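Side-chain contacts in putative methylase (Clostridium difficile, PDB 3LDU), which probably methylates guanine in ribosomal RNA through a Rossmann-like methyltransferase domain, which here holds a molecule of GTP: residues Arg168-Lys173 and Ile179-Ala184; Gly186-Thr191 and Ile211-Ile216. All blocks are in the same frame, centred on the assembly; numbering follows the deposited sequence.

Contact 1 (Arg168-Lys173 and Ile179-Ala184); sequences RGYREK and IRETLA. With GTP (guanosine-5'-triphosphate), chain B.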
loop_
_atom_site.group_PDB
_atom_site.type_symbol
_atom_site.label_atom_id
_atom_site.label_comp_id
_atom_site.label_asym_id
_atom_site.label_seq_id
_atom_site.Cartn_x
_atom_site.Cartn_y
_atom_site.Cartn_z
ATOM N N ARG A 168 1.620 7.356 5.213
ATOM C CA ARG A 168 3.030 7.755 5.188
ATOM C C ARG A 168 3.283 8.850 6.217
ATOM O O ARG A 168 4.398 9.004 6.713
ATOM C CB ARG A 168 3.465 8.264 3.804
ATOM C CG ARG A 168 3.930 7.212 2.790
ATOM C CD ARG A 168 2.750 6.487 2.265
ATOM N NE ARG A 168 2.894 5.949 0.909
ATOM C CZ ARG A 168 2.971 4.652 0.628
ATOM N NH1 ARG A 168 3.034 4.249 -0.639
ATOM N NH2 ARG A 168 2.980 3.753 1.613
ATOM N N GLY A 169 2.238 9.607 6.529
ATOM C CA GLY A 169 2.356 10.724 7.451
ATOM C C GLY A 169 1.993 12.059 6.828
ATOM O O GLY A 169 1.906 13.063 7.524
ATOM N N TYR A 170 1.777 12.084 5.517
ATOM C CA TYR A 170 1.508 13.350 4.843
ATOM C C TYR A 170 0.034 13.612 4.565
ATOM O O TYR A 170 -0.325 14.725 4.173
ATOM C CB TYR A 170 2.306 13.463 3.542
ATOM C CG TYR A 170 1.883 12.519 2.427
ATOM C CD1 TYR A 170 2.688 11.440 2.053
ATOM C CD2 TYR A 170 0.694 12.718 1.733
ATOM C CE1 TYR A 170 2.309 10.583 1.014
ATOM C CE2 TYR A 170 0.307 11.871 0.691
ATOM C CZ TYR A 170 1.117 10.805 0.340
ATOM O OH TYR A 170 0.736 9.977 -0.698
ATOM N N ARG A 171 -0.817 12.607 4.757
ATOM C CA ARG A 171 -2.235 12.767 4.446
ATOM C C ARG A 171 -2.952 13.530 5.545
ATOM O O ARG A 171 -3.125 13.032 6.660
ATOM C CB ARG A 171 -2.932 11.426 4.179
ATOM C CG ARG A 171 -4.391 11.578 3.723
ATOM C CD ARG A 171 -4.557 11.610 2.191
ATOM N NE ARG A 171 -4.524 10.268 1.609
ATOM C CZ ARG A 171 -5.388 9.295 1.904
ATOM N NH1 ARG A 171 -5.277 8.107 1.322
ATOM N NH2 ARG A 171 -6.362 9.501 2.786
ATOM N N GLU A 172 -3.362 14.749 5.214
ATOM C CA GLU A 172 -4.031 15.627 6.156
ATOM C C GLU A 172 -5.260 16.236 5.477
ATOM O O GLU A 172 -5.794 17.250 5.930
ATOM C CB GLU A 172 -3.067 16.726 6.620
ATOM C CG GLU A 172 -1.580 16.412 6.402
ATOM C CD GLU A 172 -0.961 15.531 7.490
ATOM O OE1 GLU A 172 -0.913 15.960 8.666
ATOM O OE2 GLU A 172 -0.498 14.415 7.167
ATOM N N LYS A 173 -5.700 15.602 4.391
ATOM C CA LYS A 173 -6.810 16.102 3.578
ATOM C C LYS A 173 -7.976 16.641 4.411
ATOM O O LYS A 173 -8.668 15.890 5.099
ATOM C CB LYS A 173 -7.291 15.020 2.614
ATOM N N ILE A 179 -7.615 8.851 -3.057
ATOM C CA ILE A 179 -7.181 7.506 -3.405
ATOM C C ILE A 179 -6.192 7.021 -2.343
ATOM O O ILE A 179 -5.463 7.813 -1.764
ATOM C CB ILE A 179 -6.531 7.495 -4.808
ATOM C CG1 ILE A 179 -6.188 6.078 -5.252
ATOM C CG2 ILE A 179 -5.280 8.378 -4.858
ATOM C CD1 ILE A 179 -5.773 6.026 -6.718
ATOM N N ARG A 180 -6.179 5.723 -2.076
ATOM C CA ARG A 180 -5.243 5.177 -1.090
ATOM C C ARG A 180 -3.797 5.335 -1.578
ATOM O O ARG A 180 -3.526 5.141 -2.768
ATOM C CB ARG A 180 -5.567 3.696 -0.884
ATOM C CG ARG A 180 -5.042 3.122 0.396
ATOM C CD ARG A 180 -5.595 1.717 0.574
ATOM N NE ARG A 180 -5.326 1.175 1.902
ATOM C CZ ARG A 180 -6.219 1.131 2.889
ATOM N NH1 ARG A 180 -7.451 1.601 2.706
ATOM N NH2 ARG A 180 -5.878 0.612 4.062
ATOM N N GLU A 181 -2.874 5.684 -0.676
ATOM C CA GLU A 181 -1.471 5.924 -1.056
ATOM C C GLU A 181 -0.808 4.705 -1.727
ATOM O O GLU A 181 -0.012 4.844 -2.668
ATOM C CB GLU A 181 -0.642 6.365 0.161
ATOM C CG GLU A 181 -1.025 7.722 0.743
ATOM C CD GLU A 181 -2.117 7.653 1.807
ATOM O OE1 GLU A 181 -3.002 6.766 1.732
ATOM O OE2 GLU A 181 -2.087 8.503 2.725
ATOM N N THR A 182 -1.099 3.511 -1.213
ATOM C CA THR A 182 -0.517 2.283 -1.761
ATOM C C THR A 182 -1.029 2.025 -3.183
ATOM O O THR A 182 -0.269 1.639 -4.071
ATOM C CB THR A 182 -0.875 1.075 -0.904
ATOM O OG1 THR A 182 -2.272 1.117 -0.594
ATOM C CG2 THR A 182 -0.061 1.109 0.402
ATOM N N LEU A 183 -2.324 2.235 -3.385
ATOM C CA LEU A 183 -2.905 2.096 -4.720
ATOM C C LEU A 183 -2.263 3.095 -5.680
ATOM O O LEU A 183 -1.882 2.739 -6.797
ATOM C CB LEU A 183 -4.413 2.295 -4.661
ATOM C CG LEU A 183 -5.166 2.231 -5.990
ATOM C CD1 LEU A 183 -4.917 0.909 -6.671
ATOM C CD2 LEU A 183 -6.652 2.431 -5.755
ATOM N N ALA A 184 -2.137 4.344 -5.238
ATOM C CA ALA A 184 -1.514 5.377 -6.062
ATOM C C ALA A 184 -0.097 5.004 -6.478
ATOM O O ALA A 184 0.277 5.149 -7.627
ATOM C CB ALA A 184 -1.521 6.737 -5.328
HETATM P PG GTP B . -6.553 12.102 -4.628
HETATM O O1G GTP B . -5.482 12.510 -5.617
HETATM O O2G GTP B . -6.077 10.881 -3.889
HETATM O O3G GTP B . -6.794 13.187 -3.605
HETATM O O3B GTP B . -7.909 11.782 -5.455
HETATM P PB GTP B . -9.165 12.796 -5.370
HETATM O O1B GTP B . -10.145 12.231 -4.370
HETATM O O2B GTP B . -8.732 14.165 -4.922
HETATM O O3A GTP B . -9.901 12.880 -6.807
HETATM P PA GTP B . -11.519 12.792 -6.777
HETATM O O1A GTP B . -12.026 13.709 -5.686
HETATM O O2A GTP B . -11.974 11.376 -6.514
HETATM O "O5'" GTP B . -12.080 13.349 -8.174
HETATM C "C5'" GTP B . -11.138 13.904 -9.036
HETATM C "C4'" GTP B . -11.032 15.392 -8.726
HETATM O "O4'" GTP B . -11.315 16.043 -9.934
HETATM C "C3'" GTP B . -12.014 15.970 -7.704
HETATM O "O3'" GTP B . -11.256 16.562 -6.671
HETATM C "C2'" GTP B . -12.801 17.055 -8.434
HETATM O "O2'" GTP B . -12.821 18.288 -7.743
HETATM C "C1'" GTP B . -11.966 17.260 -9.674
HETATM N N9 GTP B . -12.696 17.611 -10.898
HETATM C C8 GTP B . -13.977 17.341 -11.301
HETATM N N7 GTP B . -14.135 17.882 -12.540
HETATM C C5 GTP B . -12.976 18.489 -12.908
HETATM C C6 GTP B . -12.586 19.185 -14.047
HETATM O O6 GTP B . -13.367 19.361 -14.994
HETATM N N1 GTP B . -11.299 19.677 -14.100
HETATM C C2 GTP B . -10.414 19.488 -13.053
HETATM N N2 GTP B . -9.186 19.968 -13.161
HETATM N N3 GTP B . -10.797 18.802 -11.904
HETATM C C4 GTP B . -12.065 18.316 -11.868
HETATM O O HOH W 1 0.123 9.560 3.593
#

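Contact 2 (Gly186-Thr191 and Ile211-Ile216); sequences GLIYLT and IEAAMI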
loop_
_atom_site.group_PDB
_atom_site.type_symbol
_atom_site.label_atom_id
_atom_site.label_comp_id
_atom_site.label_asym_id
_atom_site.label_seq_id
_atom_site.Cartn_x
_atom_site.Cartn_y
_atom_site.Cartn_z
ATOM N N GLY A 186 1.025 2.046 -6.795
ATOM C CA GLY A 186 0.876 0.947 -7.739
ATOM C C GLY A 186 0.511 1.447 -9.132
ATOM O O GLY A 186 0.967 0.903 -10.131
ATOM N N LEU A 187 -0.320 2.476 -9.191
ATOM C CA LEU A 187 -0.670 3.079 -10.478
ATOM C C LEU A 187 0.593 3.585 -11.182
ATOM O O LEU A 187 0.800 3.309 -12.355
ATOM C CB LEU A 187 -1.661 4.220 -10.267
ATOM C CG LEU A 187 -3.161 3.990 -10.433
ATOM C CD1 LEU A 187 -3.627 2.572 -10.098
ATOM C CD2 LEU A 187 -3.981 5.069 -9.712
ATOM N N ILE A 188 1.439 4.324 -10.460
ATOM C CA ILE A 188 2.673 4.818 -11.053
ATOM C C ILE A 188 3.526 3.666 -11.600
ATOM O O ILE A 188 4.056 3.727 -12.713
ATOM C CB ILE A 188 3.538 5.605 -10.053
ATOM C CG1 ILE A 188 2.738 6.730 -9.379
ATOM C CG2 ILE A 188 4.773 6.179 -10.766
ATOM C CD1 ILE A 188 2.057 7.656 -10.363
ATOM N N TYR A 189 3.674 2.628 -10.780
ATOM C CA TYR A 189 4.471 1.462 -11.137
ATOM C C TYR A 189 3.952 0.732 -12.379
ATOM O O TYR A 189 4.719 0.033 -13.063
ATOM C CB TYR A 189 4.474 0.485 -9.963
ATOM C CG TYR A 189 5.409 0.816 -8.819
ATOM C CD1 TYR A 189 6.622 1.467 -9.027
ATOM C CD2 TYR A 189 5.100 0.412 -7.531
ATOM C CE1 TYR A 189 7.487 1.722 -7.942
ATOM C CE2 TYR A 189 5.945 0.664 -6.467
ATOM C CZ TYR A 189 7.127 1.312 -6.678
ATOM O OH TYR A 189 7.945 1.539 -5.593
ATOM N N LEU A 190 2.651 0.857 -12.643
ATOM C CA LEU A 190 2.045 0.226 -13.817
ATOM C C LEU A 190 2.308 1.005 -15.100
ATOM O O LEU A 190 1.959 0.552 -16.181
ATOM C CB LEU A 190 0.537 0.029 -13.631
ATOM C CG LEU A 190 0.140 -1.117 -12.702
ATOM C CD1 LEU A 190 -1.295 -0.993 -12.205
ATOM C CD2 LEU A 190 0.363 -2.458 -13.386
ATOM N N THR A 191 2.928 2.176 -14.981
ATOM C CA THR A 191 3.265 2.981 -16.150
ATOM C C THR A 191 4.774 3.036 -16.360
ATOM O O THR A 191 5.551 2.669 -15.471
ATOM C CB THR A 191 2.779 4.435 -15.987
ATOM O OG1 THR A 191 3.691 5.145 -15.135
ATOM C CG2 THR A 191 1.359 4.475 -15.424
ATOM N N ILE A 211 2.243 13.196 -5.277
ATOM C CA ILE A 211 3.154 12.997 -4.142
ATOM C C ILE A 211 3.832 11.622 -4.215
ATOM O O ILE A 211 5.054 11.512 -4.074
ATOM C CB ILE A 211 2.430 13.242 -2.797
ATOM C CG1 ILE A 211 2.021 14.712 -2.707
ATOM C CG2 ILE A 211 3.326 12.861 -1.606
ATOM C CD1 ILE A 211 0.990 15.027 -1.627
ATOM N N GLU A 212 3.056 10.568 -4.461
ATOM C CA GLU A 212 3.664 9.250 -4.612
ATOM C C GLU A 212 4.650 9.186 -5.769
ATOM O O GLU A 212 5.723 8.574 -5.643
ATOM C CB GLU A 212 2.616 8.141 -4.710
ATOM C CG GLU A 212 1.782 8.014 -3.461
ATOM C CD GLU A 212 2.568 7.398 -2.294
ATOM O OE1 GLU A 212 3.337 6.440 -2.516
ATOM O OE2 GLU A 212 2.402 7.875 -1.164
ATOM N N ALA A 213 4.304 9.825 -6.892
ATOM C CA ALA A 213 5.210 9.820 -8.025
ATOM C C ALA A 213 6.494 10.590 -7.721
ATOM O O ALA A 213 7.579 10.146 -8.093
ATOM C CB ALA A 213 4.522 10.369 -9.287
ATOM N N ALA A 214 6.372 11.750 -7.072
ATOM C CA ALA A 214 7.550 12.529 -6.709
ATOM C C ALA A 214 8.457 11.694 -5.795
ATOM O O ALA A 214 9.673 11.682 -5.975
ATOM C CB ALA A 214 7.151 13.837 -6.009
HETATM N N MSE A 215 7.880 11.003 -4.812
HETATM C CA MSE A 215 8.724 10.217 -3.891
HETATM C C MSE A 215 9.445 9.068 -4.598
HETATM O O MSE A 215 10.616 8.797 -4.338
HETATM C CB MSE A 215 7.923 9.727 -2.686
HETATM C CG MSE A 215 7.406 10.873 -1.827
HETATM SE SE MSE A 215 6.309 10.052 -0.417
HETATM C CE MSE A 215 7.712 9.064 0.457
ATOM N N ILE A 216 8.754 8.421 -5.528
ATOM C CA ILE A 216 9.398 7.431 -6.380
ATOM C C ILE A 216 10.537 8.069 -7.175
ATOM O O ILE A 216 11.641 7.534 -7.219
ATOM C CB ILE A 216 8.367 6.755 -7.319
ATOM C CG1 ILE A 216 7.427 5.869 -6.496
ATOM C CG2 ILE A 216 9.056 5.935 -8.399
ATOM C CD1 ILE A 216 6.174 5.455 -7.233
#

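Contact 1 (Arg168-Lys173 and Ile179-Ala184)
E181, in the first turn of helix 181-189, meets three side chains of the loop 168-173, each differently. R171 makes the charged contact: its NH1 lies 2.7 Å from E181 OE1 in a salt bridge, with the guanidinium and carboxylate planes 21° apart. E181 OE2 sits over one face of that guanidinium, 3.2 Å from R171 NE. The R171 chain leaves with CG anti to the backbone N (chi1 -175°) and then bends at chi2 and chi3, bringing that face under the carboxylate oxygen; its high B values suggest some mobility. R168 runs past E181 in the opposite direction, laying one guanidinium face on the aliphatic part, with NE 3.6 Å from E181 CB. Its charge is directed elsewhere, in a salt bridge to E212. Y170 probably also bonds E212 through OH, while that same oxygen packs 3.2 Å from E181 CG. A water over the centre of the Y170 ring accepts from R168 N and donates to E181 OE2 at 2.6 Å, and H166 ND1 bonds E181 OE1, so both carboxylate oxygens of this buried acid have partners. One residue ahead of the N-cap R180, I179 N gives a hydrogen bond to GTP O2G (2.7 Å), putting the γ-phosphate beside the contact. The loop follows strand 153-159 and leads into helix 181-189; Y170 touches helices 208-217 and 267-280, and I179 strand 359-365.

Contact 2 (Gly186-Thr191 and Ile211-Ile216)
I188 points toward helix 208-217 and touches it with both of its branches. Along the first, CD1 reaches the methyl of A213, at 3.8 Å from A213 CB, and CG1 lies only slightly farther from the same carbon. This is also where the backbones come nearest, the CA atoms of I188 and A213 being 6.4 Å apart; the small alanine side chain is what the longer branch rests on. The other branch serves I216: I188 CG2 and CB are each 3.9 Å from I216 CD1, as the two side chains run antiparallel alongside each other. With CG1 beside its own backbone N (chi1 -53°) and CG2 anti to that N, I188 can address A213 and I216, one turn apart on the facing helix, at the same time. The next residue, Y189, starts off at an angle to the contact, yet its ring swings back until I216 CD1 lies over one face, 4.0 Å from Y189 CE1. That single methyl touches both I188 and the face of the Y189 ring. The phenol end goes on to E24, and the ring also meets M20 of helix 18-27. Farther along, T191 OG1 donates to I188 O at 2.8 Å, in the carbonyl plane and on a lone pair; T191 N bonds the same oxygen, so two donors grip it and hold the turn. No hydrogen bond joins the two segments, and the contact between them is apolar. I188 also reaches I306 of strand 304-307, in the central sheet. That seven-stranded sheet, in the order 3-2-1-4-5-7-6 with strand 368-375 antiparallel to its neighbours, and the helices packed beside it are arranged as in class I (Rossmann-like) methyltransferases.

Overall arrangement
Both contacts use helix 181-189, contact 1 at its start and contact 2 toward its end, and their centres lie about 12 Å apart. Contact 1 is the buried one and is polar, with a carboxylate, guanidinium groups and a water close to the GTP phosphates; contact 2 is partly buried, apolar between its segments and farther from the ligand. E212 joins them: it belongs to the 211-216 segment of contact 2, yet it is the partner of two contact 1 side chains. Packing of Y170 on I211 and of I179 on L187 adds a greasy connection alongside that polar one.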